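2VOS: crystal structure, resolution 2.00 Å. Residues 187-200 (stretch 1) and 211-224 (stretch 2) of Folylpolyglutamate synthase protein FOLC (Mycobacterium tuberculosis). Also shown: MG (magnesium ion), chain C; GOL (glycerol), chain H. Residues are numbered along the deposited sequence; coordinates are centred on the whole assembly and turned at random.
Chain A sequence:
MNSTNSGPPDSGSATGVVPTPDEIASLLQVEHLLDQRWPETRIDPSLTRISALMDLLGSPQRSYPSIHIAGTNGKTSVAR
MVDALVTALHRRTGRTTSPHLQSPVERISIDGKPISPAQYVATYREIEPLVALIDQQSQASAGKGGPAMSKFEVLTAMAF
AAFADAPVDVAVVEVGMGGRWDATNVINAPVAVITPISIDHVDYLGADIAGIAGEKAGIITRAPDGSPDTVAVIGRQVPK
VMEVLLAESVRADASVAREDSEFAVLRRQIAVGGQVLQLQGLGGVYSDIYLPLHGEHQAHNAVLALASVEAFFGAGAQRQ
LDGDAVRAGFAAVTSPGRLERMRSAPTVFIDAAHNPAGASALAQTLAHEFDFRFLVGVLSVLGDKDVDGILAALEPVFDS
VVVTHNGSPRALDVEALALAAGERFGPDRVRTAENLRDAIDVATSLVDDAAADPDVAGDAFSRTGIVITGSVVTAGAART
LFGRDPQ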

# COMPACT_ATOMS: atom_id res chain seq x y z
N ILE A 187 14.21 11.95 6.18
CA ILE A 187 13.33 12.66 7.11
C ILE A 187 13.57 12.46 8.62
O ILE A 187 13.02 13.28 9.44
CB ILE A 187 11.87 12.37 6.82
CG1 ILE A 187 11.60 10.86 6.74
CG2 ILE A 187 11.51 13.04 5.53
CD1 ILE A 187 10.06 10.53 6.49
N ASN A 188 14.36 11.42 9.00
CA ASN A 188 14.71 11.21 10.39
C ASN A 188 13.41 11.14 11.21
O ASN A 188 13.28 11.80 12.21
CB ASN A 188 15.60 12.39 10.85
CG ASN A 188 16.26 12.16 12.20
OD1 ASN A 188 16.50 11.02 12.62
ND2 ASN A 188 16.60 13.25 12.88
N ALA A 189 12.45 10.31 10.80
CA ALA A 189 11.13 10.35 11.39
C ALA A 189 11.15 10.01 12.88
O ALA A 189 11.83 9.05 13.30
CB ALA A 189 10.21 9.44 10.65
N PRO A 190 10.36 10.77 13.68
CA PRO A 190 10.30 10.43 15.13
C PRO A 190 9.51 9.11 15.39
O PRO A 190 9.60 8.52 16.48
CB PRO A 190 9.58 11.63 15.75
CG PRO A 190 8.81 12.28 14.57
CD PRO A 190 9.61 12.01 13.34
N VAL A 191 8.72 8.67 14.41
CA VAL A 191 8.01 7.39 14.54
C VAL A 191 8.25 6.62 13.23
O VAL A 191 7.97 7.13 12.14
CB VAL A 191 6.49 7.54 14.72
CG1 VAL A 191 5.87 6.18 14.76
CG2 VAL A 191 6.18 8.29 16.05
N ALA A 192 8.79 5.42 13.36
CA ALA A 192 9.04 4.53 12.22
C ALA A 192 8.19 3.28 12.40
O ALA A 192 8.19 2.65 13.45
CB ALA A 192 10.54 4.15 12.16
N VAL A 193 7.46 2.90 11.38
CA VAL A 193 6.53 1.84 11.52
C VAL A 193 6.96 0.75 10.61
O VAL A 193 7.27 1.03 9.41
CB VAL A 193 5.16 2.35 11.07
CG1 VAL A 193 4.07 1.27 11.17
CG2 VAL A 193 4.75 3.62 11.88
N ILE A 194 6.98 -0.48 11.11
CA ILE A 194 7.36 -1.64 10.25
C ILE A 194 6.21 -2.64 10.21
O ILE A 194 5.96 -3.35 11.17
CB ILE A 194 8.64 -2.39 10.77
CG1 ILE A 194 9.74 -1.39 11.16
CG2 ILE A 194 9.14 -3.44 9.66
CD1 ILE A 194 10.36 -0.58 9.99
N THR A 195 5.51 -2.69 9.10
CA THR A 195 4.46 -3.63 8.90
C THR A 195 5.02 -5.03 8.57
O THR A 195 6.24 -5.21 8.35
CB THR A 195 3.51 -3.13 7.76
OG1 THR A 195 4.10 -3.39 6.48
CG2 THR A 195 3.21 -1.63 7.86
N PRO A 196 4.14 -6.03 8.49
CA PRO A 196 4.66 -7.40 8.30
C PRO A 196 5.54 -7.54 7.09
O PRO A 196 5.20 -7.08 6.02
CB PRO A 196 3.39 -8.25 8.13
CG PRO A 196 2.35 -7.44 9.10
CD PRO A 196 2.67 -6.01 8.61
N ILE A 197 6.64 -8.26 7.27
CA ILE A 197 7.61 -8.48 6.20
C ILE A 197 7.53 -9.93 5.66
O ILE A 197 7.43 -10.89 6.44
CB ILE A 197 9.01 -8.15 6.74
CG1 ILE A 197 9.10 -6.63 7.02
CG2 ILE A 197 10.09 -8.61 5.77
CD1 ILE A 197 10.30 -6.26 7.91
N SER A 198 7.58 -10.10 4.34
CA SER A 198 7.61 -11.43 3.71
C SER A 198 8.17 -11.21 2.32
O SER A 198 8.81 -10.20 2.09
CB SER A 198 6.22 -12.07 3.65
OG SER A 198 5.37 -11.23 2.90
N ILE A 199 7.94 -12.12 1.39
CA ILE A 199 8.52 -11.97 0.04
C ILE A 199 7.51 -11.23 -0.84
O ILE A 199 6.29 -11.40 -0.73
CB ILE A 199 8.77 -13.31 -0.59
CG1 ILE A 199 9.91 -14.08 0.15
CG2 ILE A 199 9.13 -13.16 -2.10
CD1 ILE A 199 11.21 -13.27 0.33
N ASP A 200 8.01 -10.38 -1.70
CA ASP A 200 7.15 -9.76 -2.69
C ASP A 200 7.89 -9.69 -3.98
O ASP A 200 7.56 -10.40 -4.90
CB ASP A 200 6.76 -8.37 -2.21
CG ASP A 200 6.10 -7.54 -3.30
OD1 ASP A 200 5.70 -8.02 -4.34
OD2 ASP A 200 6.02 -6.36 -3.13
N GLY A 211 18.42 -10.04 5.48
CA GLY A 211 18.87 -8.90 4.66
C GLY A 211 17.68 -8.04 4.29
O GLY A 211 17.77 -6.80 4.24
N ILE A 212 16.55 -8.69 4.02
CA ILE A 212 15.31 -7.97 3.70
C ILE A 212 14.87 -7.12 4.89
O ILE A 212 14.62 -5.92 4.74
CB ILE A 212 14.17 -8.94 3.22
CG1 ILE A 212 14.60 -9.68 1.94
CG2 ILE A 212 12.85 -8.18 3.01
CD1 ILE A 212 13.58 -10.73 1.46
N ALA A 213 14.84 -7.72 6.08
CA ALA A 213 14.52 -7.01 7.35
C ALA A 213 15.46 -5.86 7.60
O ALA A 213 15.02 -4.76 7.94
CB ALA A 213 14.58 -7.97 8.52
N GLY A 214 16.75 -6.11 7.44
CA GLY A 214 17.76 -5.05 7.58
C GLY A 214 17.58 -3.80 6.71
O GLY A 214 17.75 -2.66 7.18
N GLU A 215 17.28 -4.00 5.43
CA GLU A 215 17.03 -2.88 4.58
C GLU A 215 15.83 -2.03 5.08
O GLU A 215 15.91 -0.78 5.14
CB GLU A 215 16.74 -3.37 3.15
CG GLU A 215 16.76 -2.22 2.17
CD GLU A 215 16.47 -2.66 0.74
OE1 GLU A 215 16.02 -3.82 0.53
OE2 GLU A 215 16.66 -1.83 -0.17
N LYS A 216 14.71 -2.67 5.39
CA LYS A 216 13.52 -1.91 5.86
C LYS A 216 13.80 -1.20 7.17
O LYS A 216 13.24 -0.13 7.42
CB LYS A 216 12.30 -2.81 6.01
CG LYS A 216 12.06 -3.59 4.68
CD LYS A 216 10.77 -4.39 4.78
CE LYS A 216 10.59 -5.30 3.54
NZ LYS A 216 10.45 -4.47 2.29
N ALA A 217 14.64 -1.80 8.02
CA ALA A 217 14.98 -1.22 9.30
C ALA A 217 15.74 0.08 9.11
O ALA A 217 15.86 0.86 10.06
CB ALA A 217 15.81 -2.19 10.11
N GLY A 218 16.28 0.32 7.91
CA GLY A 218 17.03 1.55 7.69
C GLY A 218 16.20 2.83 7.88
O GLY A 218 16.76 3.92 7.92
N ILE A 219 14.88 2.73 8.04
CA ILE A 219 14.14 3.96 8.29
C ILE A 219 14.08 4.31 9.79
O ILE A 219 13.56 5.38 10.18
CB ILE A 219 12.68 3.94 7.66
CG1 ILE A 219 11.77 2.94 8.44
CG2 ILE A 219 12.75 3.66 6.14
CD1 ILE A 219 10.26 3.25 8.30
N ILE A 220 14.55 3.40 10.63
CA ILE A 220 14.58 3.69 12.06
C ILE A 220 15.91 4.42 12.32
O ILE A 220 16.97 3.79 12.24
CB ILE A 220 14.56 2.35 12.90
CG1 ILE A 220 13.33 1.47 12.57
CG2 ILE A 220 14.64 2.63 14.41
CD1 ILE A 220 13.48 -0.03 12.99
N THR A 221 15.87 5.72 12.64
CA THR A 221 17.09 6.54 12.72
C THR A 221 17.25 7.16 14.11
O THR A 221 16.23 7.41 14.78
CB THR A 221 17.07 7.68 11.67
OG1 THR A 221 15.97 8.54 11.96
CG2 THR A 221 16.81 7.13 10.29
N ARG A 222 18.47 7.43 14.54
CA ARG A 222 18.70 8.08 15.84
C ARG A 222 18.14 9.51 15.79
O ARG A 222 18.33 10.22 14.80
CB ARG A 222 20.17 8.07 16.19
CG ARG A 222 20.51 8.78 17.53
CD ARG A 222 21.89 8.35 18.08
NE ARG A 222 22.30 9.04 19.33
CZ ARG A 222 21.56 9.19 20.43
NH1 ARG A 222 20.31 8.75 20.49
NH2 ARG A 222 22.07 9.82 21.50
N ALA A 223 17.42 9.92 16.83
CA ALA A 223 16.85 11.28 16.90
C ALA A 223 17.95 12.32 17.20
O ALA A 223 18.98 11.98 17.81
CB ALA A 223 15.78 11.33 17.99
N PRO A 224 17.73 13.59 16.80
CA PRO A 224 18.76 14.64 16.95
C PRO A 224 19.26 14.84 18.39
O PRO A 224 18.58 14.44 19.34
CB PRO A 224 18.05 15.90 16.43
CG PRO A 224 16.93 15.41 15.55
CD PRO A 224 16.49 14.09 16.17
MG MG C . 4.27 -5.03 -2.70
C1 GOL H . 11.75 -8.48 -1.18
O1 GOL H . 10.98 -9.61 -1.52
C2 GOL H . 10.81 -7.33 -0.82
O2 GOL H . 10.02 -6.91 -1.93
C3 GOL H . 9.92 -7.75 0.36
O3 GOL H . 9.24 -6.59 0.80
O HOH W 1 12.97 7.99 9.06
O HOH W 2 13.34 7.01 12.37
O HOH W 3 5.22 -4.30 -4.20
O HOH W 4 2.71 -5.38 -0.97

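A strand and a helix that lie close together in a protein fold usually share no backbone hydrogen bonds, because each has already spent its polar groups elsewhere; what joins them is apolar packing, supplemented at the ends by water and polar side chains. Residues 187-200 and 211-224 of the folylpolyglutamate synthase FolC illustrate the principle. The first stretch contains a short strand, Val191 to Ile194, running on into an extended loop. The second enters as a helix and leaves through a type I turn from Ala217 to Ile220. Register runs in opposite senses along the two segments: Ile197 lies nearest Ala213, Ile194 nearest Lys216, Ala192 nearest Ile220 and Asn188 nearest Thr221. No clear direct hydrogen bond crosses the interface, which buries 615 Å² in total.

Much of the helical backbone is hydrogen-bonded within its own stretch. Glu215 N donates to Gly211 O at 3.1 Å and Ala217 N to Ala213 O at 3.0 Å, while the turn is closed by Ile220 N donating to Ala217 O at 2.9 Å. Direct contact across the interface is mainly a matter of side chains, with some backbone atoms taking part.

Alternation along the strand decides which of them do so. Ala192 and Ile194 direct their CA-to-CB bonds toward the second stretch, whereas Val191 and Val193 direct theirs away. At Ala192 the backbones run close, its CA 5.6 Å from the CA of Ile220, and the methyl CB rests 4.0 Å from Ile219 CD1 and 3.9 Å from Ile220 CG1. Ile194 reaches farther: its CD1 lies 4.1 Å from Ile219 CG1 and 3.9 Å from the backbone Lys216 O. Beyond the strand, Ile197 continues the apolar seam, with its CG2 3.9 Å from Ile212 CG2. Ile199 starts out pointing away, yet the end of its side chain returns to place CD1 3.7 Å from Ile212 CD1.

Lys216 shows how a charged residue can serve such a seam. Its aliphatic portion packs against Ile197, with CD 3.6 Å from Ile197 CG1, and the long chain carries the ammonium group onward to a glycerol, where NZ donates a hydrogen bond to O3 at 2.9 Å. The same glycerol, probably from the crystallisation liquor, accepts a hydrogen bond at O1 from Asp200 N at 3.1 Å, and so links the two stretches. Asp200 also binds magnesium through OD2 at 2.2 Å.

At the other end, water supplies the bonds that the backbones do not make directly. Water 1 accepts from Ala189 N and donates to Ile219 O, both at 2.9 Å. Water 2 donates to Ala189 O and to Ile219 O, each at 2.7 Å, and accepts from Thr221 N at 2.9 Å. Two waters thus satisfy both backbone polar groups of Ala189 across the gap. Nearby, the side chain of Asn188 settles among Thr221, Arg222 and Pro224, a polar, partly exposed counterpart to the largely buried isoleucine seam.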